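Local coordinates for protein guanine nucleotide exchange factor p115rhogef (Homo sapiens, PDB 1IAP) that probably activates Rho GTPases by promoting nucleotide exchange and, through its RGS-like domain, probably binds G alpha 12/13 subunits and speeds their GTP hydrolysis, at residues A[16-19]-A[20-24]; A[72-75]-A[76-79]; A[32-35]-A[36-40]. All coordinates share one frame; numbering follows the deposited sequence.

Overall arrangement
Three local contacts, each within one continuous stretch, illustrate how an all-helical RGS-like domain is packed. Interactions 1 and 3 are buried and lie on consecutive helices, 15-28 and 32-43; their centres are about 13 Å apart, and they touch directly where L22 CD1 meets L34 CD2 at 3.5 Å. Interaction 2 sits at the surface about 29 Å between centres from interaction 1, and its nearest atoms stop about 5 Å short of interaction 3. In the two buried contacts regular i to i+4 backbone bonds run alongside mostly apolar side chains that pack in the core. At 72-79 a proline-rich loop enters a short helix, and one carbonyl takes one good and one weak backbone bond.

Interaction 1: A[16-19]-A[20-24]; sequences AHLM and ALLQH
The isobutyl groups of L18 and L22, one helical turn apart, form the dense part of this contact: CG of L18 lies 3.6 Å from CD2 of L22, and the two side chains cross at a slant. As modelled, with chi1 at -104° and a nearly eclipsed chi2 of -4°, L22 brings CD2 back along the helix to 3.3 Å from the carbonyl O of L18; torsions so far from staggered may mean strain or an imperfect fit, so the tightness here is doubtful. That same oxygen accepts the backbone N of L22, with N to O at 2.8 Å. Against this, L18 and L21 meet more loosely, CD1 to CD2 at 4.1 Å. The turns belong to helix 15-28 of the RGS-like domain, whose leucine side faces helix 32-43: L21 and L22 rest on L34, while L18 reaches L38 as well as Y184 and M185 of helix 171-187. M19 folds its chain at chi2 and chi3 and turns to I181 and M185. On another side A20 lies against L131 of helix 128-135. Toward the more open side stands Q23, partly exposed, which meets the preceding turn mainly through its backbone; its backbone N bonds to the carbonyl O of M19 at 2.9 Å.

Interaction 2: A[72-75]-A[76-79]; sequences PVPP and NVAF
V73 reaches from the loop over the first turn of the following helix, and its CG1 methyl is the main bump of the contact. With CG1 anti to the backbone N (chi1 -171°), that methyl sits in the shallow hollow between V77 and A78, 3.9 Å from CG1 of V77 and 4.1 Å from CB of A78. The V73 and V77 side chains meet nearly at right angles. The other branch of V77, CG2, comes up to the ring of P74, 4.1 Å from its CB, so the two methyls of V77 meet successive loop residues. This is a helix N-terminus with P74 at the N-cap position and P75 in the first turn, where a ring nitrogen without a hydrogen costs no backbone bond. The carbonyl O of P74 takes the backbone N of A78 at 3.1 Å, with a weak bond from V77 N beside it. One residue on, F79 N bonds to P75 O at 2.9 Å. The inner side of V77 packs on F97, E100 and V101 of helix 91-103, while the exposed ring of F79 leads outward to a cation-pi contact with R83.

Interaction 3: A[32-35]-A[36-40]; sequences GPLL and CCLHA
This is an intrahelical contact between successive turns at the start of helix 32-43, fully buried, its centre about 4 Å from that of the chain. L34 and L38, four residues apart, share one side of it: CG of L34 is 4.4 Å from CD1 of L38, a loose touch, whereas CG of L38 comes within 3.3 Å of the carbonyl O of L34. The closer approach follows from the first torsion of L38 (chi1 -60°), which sets CG beside its own backbone N and hence beside the oxygen that this N binds, N to O 3.1 Å. The first turn is opened by G32, whose carbonyl O receives the backbone N of C36 at 2.8 Å; P33 follows in the same turn. As a central helix of the all-helical RGS-like domain, 32-43 has neighbours on several sides. L34 also packs on V25 of helix 15-28, and L35 lies against F62 of helix 48-63 and L69 of a loop. On another face the C36 side chain lies among F58, F62 and V101, and C37 touches V102 and Q105. H39 follows one turn on from L35, its backbone N bonded to L35 O at 3.0 Å and its CD2 3.4 Å from the same oxygen, which lies oblique to the ring. NE2 of H39 is satisfied by a hydrogen bond to the carbonyl O of A180 in helix 171-187, and the imidazole also makes an edge-to-face stack with F62.

Interaction 1: A[16-19]-A[20-24]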
loop_
_atom_site.group_PDB
_atom_site.type_symbol
_atom_site.label_atom_id
_atom_site.label_comp_id
_atom_site.label_asym_id
_atom_site.label_seq_id
_atom_site.Cartn_x
_atom_site.Cartn_y
_atom_site.Cartn_z
ATOM N N ALA A 16 5.428 -9.953 -4.037
ATOM C CA ALA A 16 5.060 -11.118 -3.233
ATOM C C ALA A 16 5.223 -10.828 -1.743
ATOM O O ALA A 16 4.340 -11.125 -0.938
ATOM C CB ALA A 16 5.899 -12.322 -3.629
ATOM N N HIS A 17 6.360 -10.240 -1.388
ATOM C CA HIS A 17 6.641 -9.898 -0.000
ATOM C C HIS A 17 5.641 -8.863 0.492
ATOM O O HIS A 17 5.114 -8.987 1.596
ATOM C CB HIS A 17 8.090 -9.424 0.139
ATOM C CG HIS A 17 9.082 -10.465 -0.277
ATOM N ND1 HIS A 17 9.869 -11.149 0.624
ATOM C CD2 HIS A 17 9.325 -11.023 -1.489
ATOM C CE1 HIS A 17 10.545 -12.089 -0.013
ATOM N NE2 HIS A 17 10.231 -12.034 -1.296
ATOM N N LEU A 18 5.293 -7.918 -0.381
ATOM C CA LEU A 18 4.321 -6.886 -0.047
ATOM C C LEU A 18 2.928 -7.488 0.183
ATOM O O LEU A 18 2.234 -7.095 1.118
ATOM C CB LEU A 18 4.286 -5.808 -1.140
ATOM C CG LEU A 18 3.426 -4.582 -0.839
ATOM C CD1 LEU A 18 3.880 -3.933 0.474
ATOM C CD2 LEU A 18 3.534 -3.591 -1.987
ATOM N N MET A 19 2.521 -8.440 -0.660
ATOM C CA MET A 19 1.224 -9.099 -0.492
ATOM C C MET A 19 1.113 -9.797 0.870
ATOM O O MET A 19 0.055 -9.775 1.491
ATOM C CB MET A 19 0.955 -10.117 -1.610
ATOM C CG MET A 19 0.409 -9.517 -2.908
ATOM S SD MET A 19 -1.074 -8.497 -2.646
ATOM C CE MET A 19 -2.129 -9.623 -1.734
ATOM N N ALA A 20 2.188 -10.447 1.313
ATOM C CA ALA A 20 2.184 -11.137 2.603
ATOM C C ALA A 20 1.996 -10.104 3.711
ATOM O O ALA A 20 1.184 -10.291 4.620
ATOM C CB ALA A 20 3.502 -11.916 2.805
ATOM N N LEU A 21 2.719 -8.994 3.601
ATOM C CA LEU A 21 2.634 -7.914 4.578
ATOM C C LEU A 21 1.221 -7.337 4.588
ATOM O O LEU A 21 0.649 -7.109 5.652
ATOM C CB LEU A 21 3.645 -6.813 4.243
ATOM C CG LEU A 21 3.564 -5.510 5.042
ATOM C CD1 LEU A 21 3.872 -5.771 6.513
ATOM C CD2 LEU A 21 4.541 -4.491 4.461
ATOM N N LEU A 22 0.665 -7.113 3.397
ATOM C CA LEU A 22 -0.675 -6.566 3.258
ATOM C C LEU A 22 -1.711 -7.461 3.918
ATOM O O LEU A 22 -2.584 -6.971 4.628
ATOM C CB LEU A 22 -1.030 -6.368 1.777
ATOM C CG LEU A 22 -1.038 -4.980 1.120
ATOM C CD1 LEU A 22 -0.748 -3.860 2.100
ATOM C CD2 LEU A 22 -0.063 -4.951 -0.031
ATOM N N GLN A 23 -1.629 -8.769 3.671
ATOM C CA GLN A 23 -2.587 -9.692 4.274
ATOM C C GLN A 23 -2.496 -9.641 5.791
ATOM O O GLN A 23 -3.515 -9.663 6.477
ATOM C CB GLN A 23 -2.380 -11.126 3.786
ATOM C CG GLN A 23 -3.350 -12.106 4.451
ATOM C CD GLN A 23 -3.328 -13.482 3.837
ATOM O OE1 GLN A 23 -3.459 -14.492 4.535
ATOM N NE2 GLN A 23 -3.191 -13.535 2.521
ATOM N N HIS A 24 -1.273 -9.559 6.304
ATOM C CA HIS A 24 -1.045 -9.484 7.742
ATOM C C HIS A 24 -1.722 -8.226 8.295
ATOM O O HIS A 24 -2.596 -8.312 9.152
ATOM C CB HIS A 24 0.462 -9.444 8.028
ATOM C CG HIS A 24 0.805 -9.370 9.486
ATOM N ND1 HIS A 24 0.619 -10.427 10.350
ATOM C CD2 HIS A 24 1.341 -8.370 10.226
ATOM C CE1 HIS A 24 1.027 -10.083 11.559
ATOM N NE2 HIS A 24 1.470 -8.840 11.510
#

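Interaction 2: A[72-75]-A[76-79]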
loop_
_atom_site.group_PDB
_atom_site.type_symbol
_atom_site.label_atom_id
_atom_site.label_comp_id
_atom_site.label_asym_id
_atom_site.label_seq_id
_atom_site.Cartn_x
_atom_site.Cartn_y
_atom_site.Cartn_z
ATOM N N PRO A 72 -4.999 9.327 9.749
ATOM C CA PRO A 72 -4.910 10.541 10.571
ATOM C C PRO A 72 -4.154 11.621 9.784
ATOM O O PRO A 72 -2.966 11.483 9.484
ATOM C CB PRO A 72 -4.147 10.065 11.814
ATOM C CG PRO A 72 -3.366 8.871 11.324
ATOM C CD PRO A 72 -4.356 8.184 10.421
ATOM N N VAL A 73 -4.880 12.672 9.421
ATOM C CA VAL A 73 -4.341 13.770 8.625
ATOM C C VAL A 73 -3.758 14.904 9.464
ATOM O O VAL A 73 -4.334 15.292 10.478
ATOM C CB VAL A 73 -5.451 14.371 7.717
ATOM C CG1 VAL A 73 -4.858 15.367 6.719
ATOM C CG2 VAL A 73 -6.206 13.262 6.990
ATOM N N PRO A 74 -2.577 15.416 9.077
ATOM C CA PRO A 74 -1.961 16.516 9.825
ATOM C C PRO A 74 -2.920 17.708 9.780
ATOM O O PRO A 74 -3.347 18.125 8.702
ATOM C CB PRO A 74 -0.695 16.797 9.019
ATOM C CG PRO A 74 -0.329 15.446 8.512
ATOM C CD PRO A 74 -1.655 14.913 8.042
ATOM N N PRO A 75 -3.297 18.246 10.949
ATOM C CA PRO A 75 -4.218 19.387 11.025
ATOM C C PRO A 75 -3.965 20.511 10.017
ATOM O O PRO A 75 -4.913 21.058 9.456
ATOM C CB PRO A 75 -4.089 19.848 12.482
ATOM C CG PRO A 75 -2.828 19.210 12.970
ATOM C CD PRO A 75 -2.804 17.890 12.287
ATOM N N ASN A 76 -2.695 20.807 9.748
ATOM C CA ASN A 76 -2.330 21.847 8.788
ATOM C C ASN A 76 -2.800 21.487 7.376
ATOM O O ASN A 76 -3.335 22.333 6.656
ATOM C CB ASN A 76 -0.813 22.069 8.779
ATOM C CG ASN A 76 -0.277 22.494 10.131
ATOM O OD1 ASN A 76 0.511 21.778 10.753
ATOM N ND2 ASN A 76 -0.702 23.663 10.596
ATOM N N VAL A 77 -2.592 20.232 6.987
ATOM C CA VAL A 77 -2.996 19.753 5.669
ATOM C C VAL A 77 -4.510 19.780 5.508
ATOM O O VAL A 77 -5.020 20.261 4.495
ATOM C CB VAL A 77 -2.458 18.330 5.406
ATOM C CG1 VAL A 77 -3.106 17.725 4.165
ATOM C CG2 VAL A 77 -0.953 18.381 5.226
ATOM N N ALA A 78 -5.223 19.271 6.512
ATOM C CA ALA A 78 -6.684 19.237 6.497
ATOM C C ALA A 78 -7.262 20.649 6.404
ATOM O O ALA A 78 -8.239 20.886 5.693
ATOM C CB ALA A 78 -7.208 18.538 7.747
ATOM N N PHE A 79 -6.637 21.578 7.121
ATOM C CA PHE A 79 -7.046 22.983 7.137
ATOM C C PHE A 79 -6.880 23.593 5.742
ATOM O O PHE A 79 -7.792 24.244 5.226
ATOM C CB PHE A 79 -6.199 23.738 8.176
ATOM C CG PHE A 79 -6.402 25.231 8.181
ATOM C CD1 PHE A 79 -7.320 25.822 9.045
ATOM C CD2 PHE A 79 -5.654 26.052 7.333
ATOM C CE1 PHE A 79 -7.492 27.209 9.068
ATOM C CE2 PHE A 79 -5.820 27.440 7.349
ATOM C CZ PHE A 79 -6.741 28.018 8.216
#

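Interaction 3: A[32-35]-A[36-40]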
loop_
_atom_site.group_PDB
_atom_site.type_symbol
_atom_site.label_atom_id
_atom_site.label_comp_id
_atom_site.label_asym_id
_atom_site.label_seq_id
_atom_site.Cartn_x
_atom_site.Cartn_y
_atom_site.Cartn_z
ATOM N N GLY A 32 -5.418 1.430 6.306
ATOM C CA GLY A 32 -5.296 2.778 5.766
ATOM C C GLY A 32 -3.902 3.360 5.615
ATOM O O GLY A 32 -3.491 3.696 4.502
ATOM N N PRO A 33 -3.141 3.487 6.715
ATOM C CA PRO A 33 -1.782 4.039 6.713
ATOM C C PRO A 33 -0.817 3.437 5.692
ATOM O O PRO A 33 -0.157 4.172 4.957
ATOM C CB PRO A 33 -1.320 3.792 8.147
ATOM C CG PRO A 33 -2.589 3.948 8.922
ATOM C CD PRO A 33 -3.557 3.147 8.086
ATOM N N LEU A 34 -0.727 2.113 5.650
ATOM C CA LEU A 34 0.169 1.450 4.709
ATOM C C LEU A 34 -0.302 1.650 3.272
ATOM O O LEU A 34 0.498 1.960 2.407
ATOM C CB LEU A 34 0.279 -0.051 5.016
ATOM C CG LEU A 34 1.159 -0.918 4.095
ATOM C CD1 LEU A 34 2.601 -0.400 4.047
ATOM C CD2 LEU A 34 1.137 -2.359 4.580
ATOM N N LEU A 35 -1.604 1.503 3.039
ATOM C CA LEU A 35 -2.159 1.665 1.699
ATOM C C LEU A 35 -1.953 3.088 1.189
ATOM O O LEU A 35 -1.690 3.300 0.007
ATOM C CB LEU A 35 -3.645 1.309 1.690
ATOM C CG LEU A 35 -3.972 -0.161 1.974
ATOM C CD1 LEU A 35 -5.471 -0.337 2.103
ATOM C CD2 LEU A 35 -3.397 -1.052 0.877
ATOM N N CYS A 36 -2.057 4.047 2.099
ATOM C CA CYS A 36 -1.875 5.456 1.779
ATOM C C CYS A 36 -0.443 5.714 1.300
ATOM O O CYS A 36 -0.226 6.358 0.272
ATOM C CB CYS A 36 -2.199 6.306 3.011
ATOM S SG CYS A 36 -1.893 8.067 2.817
ATOM N N CYS A 37 0.528 5.168 2.028
ATOM C CA CYS A 37 1.935 5.327 1.680
ATOM C C CYS A 37 2.252 4.720 0.314
ATOM O O CYS A 37 3.019 5.291 -0.460
ATOM C CB CYS A 37 2.829 4.685 2.744
ATOM S SG CYS A 37 2.933 5.605 4.300
ATOM N N LEU A 38 1.659 3.564 0.023
ATOM C CA LEU A 38 1.892 2.897 -1.257
ATOM C C LEU A 38 1.317 3.721 -2.412
ATOM O O LEU A 38 1.967 3.893 -3.441
ATOM C CB LEU A 38 1.283 1.487 -1.249
ATOM C CG LEU A 38 1.797 0.500 -0.195
ATOM C CD1 LEU A 38 1.057 -0.845 -0.309
ATOM C CD2 LEU A 38 3.296 0.294 -0.356
ATOM N N HIS A 39 0.109 4.252 -2.230
ATOM C CA HIS A 39 -0.521 5.052 -3.277
ATOM C C HIS A 39 0.194 6.383 -3.487
ATOM O O HIS A 39 0.213 6.919 -4.597
ATOM C CB HIS A 39 -1.997 5.285 -2.968
ATOM C CG HIS A 39 -2.859 4.086 -3.214
ATOM N ND1 HIS A 39 -4.198 4.184 -3.515
ATOM C CD2 HIS A 39 -2.570 2.762 -3.206
ATOM C CE1 HIS A 39 -4.701 2.973 -3.680
ATOM N NE2 HIS A 39 -3.732 2.093 -3.497
ATOM N N ALA A 40 0.792 6.901 -2.418
ATOM C CA ALA A 40 1.525 8.164 -2.473
ATOM C C ALA A 40 2.792 7.982 -3.296
ATOM O O ALA A 40 3.197 8.877 -4.037
ATOM C CB ALA A 40 1.873 8.627 -1.072
#